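Local coordinates for glycosyltransferase (Streptomyces halstedii, PDB 3WAD), which belongs to the GT-B glycosyltransferases, built from two Rossmann-like domains, and is related to the erythromycin biosynthesis protein CIII family, at residues A350-T362 against S384-Y396. Residues are numbered along the deposited sequence; the frame is centred on the assembly and turned at random.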
ATOM      1  N   ALA B 350     -26.930   9.001  -8.771  1.00 24.33           N
ATOM      2  CA  ALA B 350     -27.078   9.094 -10.232  1.00 26.07           C
ATOM      3  C   ALA B 350     -27.801  10.405 -10.644  1.00 27.58           C
ATOM      4  O   ALA B 350     -27.364  11.110 -11.555  1.00 26.88           O
ATOM      5  CB  ALA B 350     -27.778   7.883 -10.826  1.00 24.88           C
ATOM      6  N   GLU B 351     -28.847  10.757  -9.903  1.00 29.96           N
ATOM      7  CA  GLU B 351     -29.630  11.961 -10.237  1.00 32.30           C
ATOM      8  C   GLU B 351     -28.834  13.202  -9.994  1.00 32.03           C
ATOM      9  O   GLU B 351     -28.927  14.129 -10.785  1.00 32.46           O
ATOM     10  CB  GLU B 351     -30.874  11.985  -9.399  1.00 32.03           C
ATOM     11  CG  GLU B 351     -32.064  12.601 -10.022  1.00 41.44           C
ATOM     12  CD  GLU B 351     -33.261  11.986  -9.307  1.00 52.81           C
ATOM     13  OE1 GLU B 351     -33.050  10.821  -8.840  1.00 54.61           O
ATOM     14  OE2 GLU B 351     -34.340  12.637  -9.153  1.00 56.00           O
ATOM     15  N   ARG B 352     -28.010  13.213  -8.926  1.00 31.19           N
ATOM     16  CA  ARG B 352     -27.100  14.345  -8.670  1.00 31.87           C
ATOM     17  C   ARG B 352     -26.146  14.619  -9.853  1.00 31.75           C
ATOM     18  O   ARG B 352     -25.997  15.740 -10.276  1.00 32.04           O
ATOM     19  CB  ARG B 352     -26.361  14.145  -7.334  1.00 32.61           C
ATOM     20  CG  ARG B 352     -26.927  15.006  -6.159  1.00 37.81           C
ATOM     21  CD  ARG B 352     -28.205  14.480  -5.591  1.00 45.42           C
ATOM     22  NE  ARG B 352     -29.407  14.954  -6.307  1.00 47.98           N
ATOM     23  CZ  ARG B 352     -30.575  14.313  -6.304  1.00 47.54           C
ATOM     24  NH1 ARG B 352     -30.717  13.198  -5.618  1.00 48.51           N
ATOM     25  NH2 ARG B 352     -31.609  14.794  -6.972  1.00 48.68           N
ATOM     26  N   PHE B 353     -25.532  13.577 -10.409  1.00 31.61           N
ATOM     27  CA  PHE B 353     -24.665  13.726 -11.564  1.00 31.42           C
ATOM     28  C   PHE B 353     -25.468  14.205 -12.787  1.00 31.96           C
ATOM     29  O   PHE B 353     -24.985  15.047 -13.549  1.00 29.85           O
ATOM     30  CB  PHE B 353     -24.040  12.390 -11.942  1.00 30.73           C
ATOM     31  CG  PHE B 353     -22.834  11.983 -11.110  1.00 28.98           C
ATOM     32  CD1 PHE B 353     -22.888  10.822 -10.328  1.00 29.65           C
ATOM     33  CD2 PHE B 353     -21.642  12.704 -11.178  1.00 30.23           C
ATOM     34  CE1 PHE B 353     -21.793  10.421  -9.563  1.00 30.37           C
ATOM     35  CE2 PHE B 353     -20.486  12.314 -10.407  1.00 31.95           C
ATOM     36  CZ  PHE B 353     -20.566  11.176  -9.618  1.00 30.58           C
ATOM     37  N   ALA B 354     -26.672  13.647 -12.952  1.00 31.88           N
ATOM     38  CA  ALA B 354     -27.521  13.986 -14.114  1.00 34.02           C
ATOM     39  C   ALA B 354     -27.851  15.490 -14.070  1.00 34.67           C
ATOM     40  O   ALA B 354     -27.716  16.166 -15.094  1.00 34.40           O
ATOM     41  CB  ALA B 354     -28.778  13.113 -14.181  1.00 31.89           C
ATOM     42  N   GLU B 355     -28.129  16.020 -12.865  1.00 35.71           N
ATOM     43  CA  GLU B 355     -28.483  17.432 -12.700  1.00 37.20           C
ATOM     44  C   GLU B 355     -27.356  18.392 -13.018  1.00 37.95           C
ATOM     45  O   GLU B 355     -27.605  19.532 -13.288  1.00 37.30           O
ATOM     46  CB  GLU B 355     -28.966  17.746 -11.287  1.00 37.59           C
ATOM     47  CG  GLU B 355     -30.244  17.104 -10.922  1.00 38.75           C
ATOM     48  CD  GLU B 355     -30.482  17.253  -9.445  1.00 42.54           C
ATOM     49  OE1 GLU B 355     -29.541  17.666  -8.724  1.00 45.74           O
ATOM     50  OE2 GLU B 355     -31.610  16.981  -9.021  1.00 45.54           O
ATOM     51  N   ARG B 356     -26.120  17.930 -12.952  1.00 37.82           N
ATOM     52  CA  ARG B 356     -24.968  18.757 -13.228  1.00 37.03           C
ATOM     53  C   ARG B 356     -24.567  18.621 -14.714  1.00 37.26           C
ATOM     54  O   ARG B 356     -23.651  19.279 -15.225  1.00 38.80           O
ATOM     55  CB  ARG B 356     -23.856  18.383 -12.234  1.00 37.15           C
ATOM     56  CG  ARG B 356     -24.243  18.743 -10.775  1.00 36.35           C
ATOM     57  CD  ARG B 356     -23.054  19.103  -9.894  1.00 40.21           C
ATOM     58  NE  ARG B 356     -22.095  20.017 -10.537  1.00 36.71           N
ATOM     59  CZ  ARG B 356     -20.941  20.418  -9.996  1.00 37.73           C
ATOM     60  NH1 ARG B 356     -20.617  20.009  -8.797  1.00 37.96           N
ATOM     61  NH2 ARG B 356     -20.105  21.249 -10.640  1.00 37.62           N
ATOM     62  N   GLY B 357     -25.290  17.777 -15.430  1.00 36.88           N
ATOM     63  CA  GLY B 357     -25.051  17.616 -16.837  1.00 34.80           C
ATOM     64  C   GLY B 357     -23.936  16.673 -17.135  1.00 34.27           C
ATOM     65  O   GLY B 357     -23.494  16.626 -18.282  1.00 34.25           O
ATOM     66  N   ALA B 358     -23.477  15.919 -16.121  1.00 33.46           N
ATOM     67  CA  ALA B 358     -22.275  15.050 -16.203  1.00 32.45           C
ATOM     68  C   ALA B 358     -22.603  13.606 -16.550  1.00 31.98           C
ATOM     69  O   ALA B 358     -21.713  12.829 -16.879  1.00 33.15           O
ATOM     70  CB  ALA B 358     -21.461  15.076 -14.873  1.00 32.67           C
ATOM     71  N   ALA B 359     -23.882  13.270 -16.538  1.00 30.68           N
ATOM     72  CA  ALA B 359     -24.292  11.907 -16.715  1.00 30.76           C
ATOM     73  C   ALA B 359     -25.694  11.814 -17.368  1.00 30.96           C
ATOM     74  O   ALA B 359     -26.479  12.747 -17.279  1.00 32.03           O
ATOM     75  CB  ALA B 359     -24.326  11.256 -15.361  1.00 30.26           C
ATOM     76  N   LEU B 360     -26.003  10.665 -17.960  1.00 29.33           N
ATOM     77  CA  LEU B 360     -27.345  10.337 -18.361  1.00 30.47           C
ATOM     78  C   LEU B 360     -27.733   9.079 -17.603  1.00 29.94           C
ATOM     79  O   LEU B 360     -26.891   8.282 -17.330  1.00 30.21           O
ATOM     80  CB  LEU B 360     -27.407  10.105 -19.875  1.00 30.39           C
ATOM     81  CG  LEU B 360     -27.293  11.373 -20.703  1.00 30.32           C
ATOM     82  CD1 LEU B 360     -27.306  10.978 -22.152  1.00 31.54           C
ATOM     83  CD2 LEU B 360     -28.441  12.355 -20.345  1.00 31.47           C
ATOM     84  N   VAL B 361     -28.984   8.939 -17.208  1.00 30.57           N
ATOM     85  CA  VAL B 361     -29.397   7.814 -16.383  1.00 32.01           C
ATOM     86  C   VAL B 361     -30.466   6.984 -17.099  1.00 31.97           C
ATOM     87  O   VAL B 361     -31.420   7.550 -17.610  1.00 31.24           O
ATOM     88  CB  VAL B 361     -30.003   8.305 -14.983  1.00 32.14           C
ATOM     89  CG1 VAL B 361     -30.426   7.149 -14.117  1.00 33.06           C
ATOM     90  CG2 VAL B 361     -29.004   9.212 -14.199  1.00 34.30           C
ATOM     91  N   THR B 362     -30.342   5.655 -17.098  1.00 31.72           N
ATOM     92  CA  THR B 362     -31.503   4.799 -17.390  1.00 32.52           C
ATOM     93  C   THR B 362     -31.829   3.864 -16.255  1.00 31.81           C
ATOM     94  O   THR B 362     -31.047   2.988 -15.969  1.00 32.33           O
ATOM     95  CB  THR B 362     -31.305   3.953 -18.691  1.00 32.41           C
ATOM     96  OG1 THR B 362     -31.091   4.853 -19.769  1.00 30.08           O
ATOM     97  CG2 THR B 362     -32.561   3.137 -18.974  1.00 32.74           C
ATOM     98  N   SER B 384     -21.100  19.061 -23.893  1.00 38.42           N
ATOM     99  CA  SER B 384     -21.543  19.574 -22.637  1.00 38.18           C
ATOM    100  C   SER B 384     -21.265  18.571 -21.451  1.00 38.53           C
ATOM    101  O   SER B 384     -20.830  18.978 -20.362  1.00 39.26           O
ATOM    102  CB  SER B 384     -23.007  19.915 -22.737  1.00 38.10           C
ATOM    103  OG  SER B 384     -23.791  18.749 -22.659  1.00 36.33           O
ATOM    104  N   PHE B 385     -21.527  17.284 -21.680  1.00 37.78           N
ATOM    105  CA  PHE B 385     -21.237  16.207 -20.720  1.00 36.48           C
ATOM    106  C   PHE B 385     -19.789  16.147 -20.291  1.00 35.52           C
ATOM    107  O   PHE B 385     -19.504  16.123 -19.103  1.00 35.83           O
ATOM    108  CB  PHE B 385     -21.716  14.847 -21.260  1.00 36.35           C
ATOM    109  CG  PHE B 385     -23.192  14.803 -21.502  1.00 37.27           C
ATOM    110  CD1 PHE B 385     -24.069  14.657 -20.442  1.00 33.81           C
ATOM    111  CD2 PHE B 385     -23.703  14.975 -22.792  1.00 36.67           C
ATOM    112  CE1 PHE B 385     -25.369  14.622 -20.653  1.00 34.89           C
ATOM    113  CE2 PHE B 385     -25.018  14.965 -23.001  1.00 35.61           C
ATOM    114  CZ  PHE B 385     -25.869  14.772 -21.952  1.00 37.46           C
ATOM    115  N   LYS B 386     -18.880  16.182 -21.254  1.00 35.33           N
ATOM    116  CA  LYS B 386     -17.479  16.296 -20.918  1.00 35.19           C
ATOM    117  C   LYS B 386     -17.193  17.534 -20.052  1.00 35.46           C
ATOM    118  O   LYS B 386     -16.440  17.436 -19.063  1.00 35.85           O
ATOM    119  CB  LYS B 386     -16.584  16.256 -22.179  1.00 34.72           C
ATOM    120  CG  LYS B 386     -15.072  16.377 -21.914  1.00 33.85           C
ATOM    121  CD  LYS B 386     -14.558  15.230 -20.896  1.00 33.60           C
ATOM    122  CE  LYS B 386     -12.997  15.154 -20.763  1.00 34.55           C
ATOM    123  NZ  LYS B 386     -12.584  13.937 -19.953  1.00 30.62           N
ATOM    124  N   ALA B 387     -17.732  18.706 -20.409  1.00 35.38           N
ATOM    125  CA  ALA B 387     -17.444  19.948 -19.645  1.00 33.93           C
ATOM    126  C   ALA B 387     -17.917  19.818 -18.180  1.00 33.82           C
ATOM    127  O   ALA B 387     -17.199  20.123 -17.232  1.00 33.83           O
ATOM    128  CB  ALA B 387     -18.111  21.191 -20.324  1.00 35.21           C
ATOM    129  N   ALA B 388     -19.141  19.353 -18.011  1.00 32.84           N
ATOM    130  CA  ALA B 388     -19.701  19.128 -16.703  1.00 32.26           C
ATOM    131  C   ALA B 388     -18.851  18.086 -15.872  1.00 32.54           C
ATOM    132  O   ALA B 388     -18.605  18.284 -14.668  1.00 31.91           O
ATOM    133  CB  ALA B 388     -21.110  18.647 -16.862  1.00 32.54           C
ATOM    134  N   ALA B 389     -18.382  17.022 -16.533  1.00 32.38           N
ATOM    135  CA  ALA B 389     -17.553  15.985 -15.880  1.00 32.72           C
ATOM    136  C   ALA B 389     -16.224  16.601 -15.422  1.00 32.97           C
ATOM    137  O   ALA B 389     -15.677  16.303 -14.334  1.00 31.93           O
ATOM    138  CB  ALA B 389     -17.296  14.814 -16.840  1.00 32.00           C
ATOM    139  N   GLU B 390     -15.677  17.449 -16.280  1.00 32.70           N
ATOM    140  CA  GLU B 390     -14.448  18.166 -15.938  1.00 32.89           C
ATOM    141  C   GLU B 390     -14.612  19.174 -14.811  1.00 31.97           C
ATOM    142  O   GLU B 390     -13.724  19.333 -13.995  1.00 32.47           O
ATOM    143  CB  GLU B 390     -13.872  18.805 -17.174  1.00 33.13           C
ATOM    144  CG  GLU B 390     -13.582  17.821 -18.212  1.00 36.59           C
ATOM    145  CD  GLU B 390     -12.181  17.987 -18.701  1.00 48.28           C
ATOM    146  OE1 GLU B 390     -11.969  18.656 -19.753  1.00 50.30           O
ATOM    147  OE2 GLU B 390     -11.288  17.462 -17.996  1.00 54.96           O
ATOM    148  N   GLN B 391     -15.763  19.813 -14.741  1.00 32.58           N
ATOM    149  CA  GLN B 391     -16.039  20.767 -13.688  1.00 33.25           C
ATOM    150  C   GLN B 391     -16.074  20.013 -12.354  1.00 32.27           C
ATOM    151  O   GLN B 391     -15.528  20.458 -11.316  1.00 30.93           O
ATOM    152  CB  GLN B 391     -17.411  21.468 -13.930  1.00 33.24           C
ATOM    153  CG  GLN B 391     -17.790  22.509 -12.869  1.00 36.33           C
ATOM    154  CD  GLN B 391     -16.608  23.461 -12.579  1.00 37.80           C
ATOM    155  OE1 GLN B 391     -15.860  23.834 -13.499  1.00 41.73           O
ATOM    156  NE2 GLN B 391     -16.446  23.866 -11.315  1.00 36.76           N
ATOM    157  N   ILE B 392     -16.809  18.902 -12.370  1.00 31.94           N
ATOM    158  CA  ILE B 392     -16.820  17.982 -11.222  1.00 29.25           C
ATOM    159  C   ILE B 392     -15.395  17.579 -10.772  1.00 29.66           C
ATOM    160  O   ILE B 392     -15.111  17.568  -9.554  1.00 30.99           O
ATOM    161  CB  ILE B 392     -17.780  16.756 -11.490  1.00 28.93           C
ATOM    162  CG1 ILE B 392     -19.182  17.355 -11.710  1.00 26.13           C
ATOM    163  CG2 ILE B 392     -17.737  15.758 -10.310  1.00 24.07           C
ATOM    164  CD1 ILE B 392     -20.323  16.422 -11.855  1.00 23.75           C
ATOM    165  N   GLN B 393     -14.536  17.281 -11.734  1.00 28.81           N
ATOM    166  CA  GLN B 393     -13.164  16.840 -11.491  1.00 30.20           C
ATOM    167  C   GLN B 393     -12.352  17.944 -10.824  1.00 30.84           C
ATOM    168  O   GLN B 393     -11.640  17.691  -9.859  1.00 29.82           O
ATOM    169  CB  GLN B 393     -12.511  16.381 -12.786  1.00 29.68           C
ATOM    170  CG  GLN B 393     -11.021  15.926 -12.696  1.00 33.70           C
ATOM    171  CD  GLN B 393     -10.389  15.812 -14.107  1.00 37.99           C
ATOM    172  OE1 GLN B 393     -10.794  16.484 -15.026  1.00 42.33           O
ATOM    173  NE2 GLN B 393      -9.425  14.947 -14.263  1.00 37.07           N
ATOM    174  N   LYS B 394     -12.507  19.182 -11.338  1.00 31.80           N
ATOM    175  CA  LYS B 394     -11.889  20.376 -10.738  1.00 31.69           C
ATOM    176  C   LYS B 394     -12.250  20.567  -9.247  1.00 30.62           C
ATOM    177  O   LYS B 394     -11.336  20.745  -8.444  1.00 33.15           O
ATOM    178  CB  LYS B 394     -12.186  21.605 -11.643  1.00 31.96           C
ATOM    179  CG  LYS B 394     -11.889  22.945 -11.023  1.00 35.31           C
ATOM    180  CD  LYS B 394     -12.367  24.129 -11.952  1.00 38.37           C
ATOM    181  CE  LYS B 394     -12.029  25.490 -11.292  1.00 42.61           C
ATOM    182  NZ  LYS B 394     -11.263  26.441 -12.201  1.00 44.27           N
ATOM    183  N   GLU B 395     -13.518  20.485  -8.871  1.00 28.56           N
ATOM    184  CA  GLU B 395     -13.963  20.601  -7.513  1.00 30.20           C
ATOM    185  C   GLU B 395     -13.517  19.436  -6.610  1.00 31.09           C
ATOM    186  O   GLU B 395     -13.373  19.578  -5.378  1.00 31.17           O
ATOM    187  CB  GLU B 395     -15.500  20.651  -7.471  1.00 31.13           C
ATOM    188  CG  GLU B 395     -16.118  21.860  -8.239  1.00 32.98           C
ATOM    189  CD  GLU B 395     -17.614  21.743  -8.465  1.00 37.08           C
ATOM    190  OE1 GLU B 395     -18.323  21.178  -7.624  1.00 35.66           O
ATOM    191  OE2 GLU B 395     -18.110  22.247  -9.492  1.00 42.35           O
ATOM    192  N   TYR B 396     -13.362  18.250  -7.214  1.00 30.26           N
ATOM    193  CA  TYR B 396     -12.815  17.109  -6.482  1.00 27.09           C
ATOM    194  C   TYR B 396     -11.302  17.334  -6.243  1.00 26.85           C
ATOM    195  O   TYR B 396     -10.794  17.069  -5.137  1.00 27.35           O
ATOM    196  CB  TYR B 396     -13.078  15.840  -7.319  1.00 26.56           C
ATOM    197  CG  TYR B 396     -12.167  14.647  -6.992  1.00 25.47           C
ATOM    198  CD1 TYR B 396     -12.544  13.684  -6.063  1.00 25.34           C
ATOM    199  CD2 TYR B 396     -10.993  14.478  -7.650  1.00 23.75           C
ATOM    200  CE1 TYR B 396     -11.700  12.554  -5.769  1.00 26.18           C
ATOM    201  CE2 TYR B 396     -10.156  13.371  -7.380  1.00 26.64           C
ATOM    202  CZ  TYR B 396     -10.518  12.434  -6.465  1.00 25.85           C
ATOM    203  OH  TYR B 396      -9.697  11.347  -6.243  1.00 26.48           O
TER
HETATM  204  O   HOH W   1     -24.600  17.970 -20.128  1.00 35.19           O
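Glu-395 OE2 is gripped from both segments: Arg-356 NH2 reaches it across the contact, and Gln-391 NE2, one turn back on its own helix, bonds at 3.0 Å to the anti lone pair of OE2. Arg-356 meets the carboxylate end-on, NH1 donating to Glu-395 OE1 at 2.8 Å while NH2 serves OE2, so the salt bridge is bidentate; both oxygens are met on the syn side but 28° out of the carboxylate plane, the guanidinium and carboxylate planes being 20° apart. Bends at chi2 and chi3 lay the arginine over Ile-392, whose CG1 sits above the centre of one guanidinium face, 3.9 Å from Arg-356 CZ. Trp-212 adds a cation-pi contact to the same group, which should help fix its rotation.

Segment 350-362 carries the end of helix 346-355, a tight turn and strand 359-361, an outermost strand of the parallel sheet in the C-terminal Rossmann-like domain, and helix 384-397 packs across that turn. Gly-357, with positive phi (83°), closes helix 346-355 in a Schellman motif, with Ala-358 N bonding back to Phe-353 O and Gly-357 N to Ala-354 O. The turn thereby presents Gly-357 O to the second helix: Phe-385 CA approaches it in a CA-H...O contact of 3.3 Å. Farther along the second helix, Ile-392 CD1 presses tightly on Ala-358 CB (3.5 Å) and touches the edge of the Phe-353 ring. Near the start of helix 384-397 Leu-360 crosses Phe-385 at about a right angle, its CG 3.8 Å from Phe-385 CE1, and both side chains also lean on Arg-378 of helix 369-381.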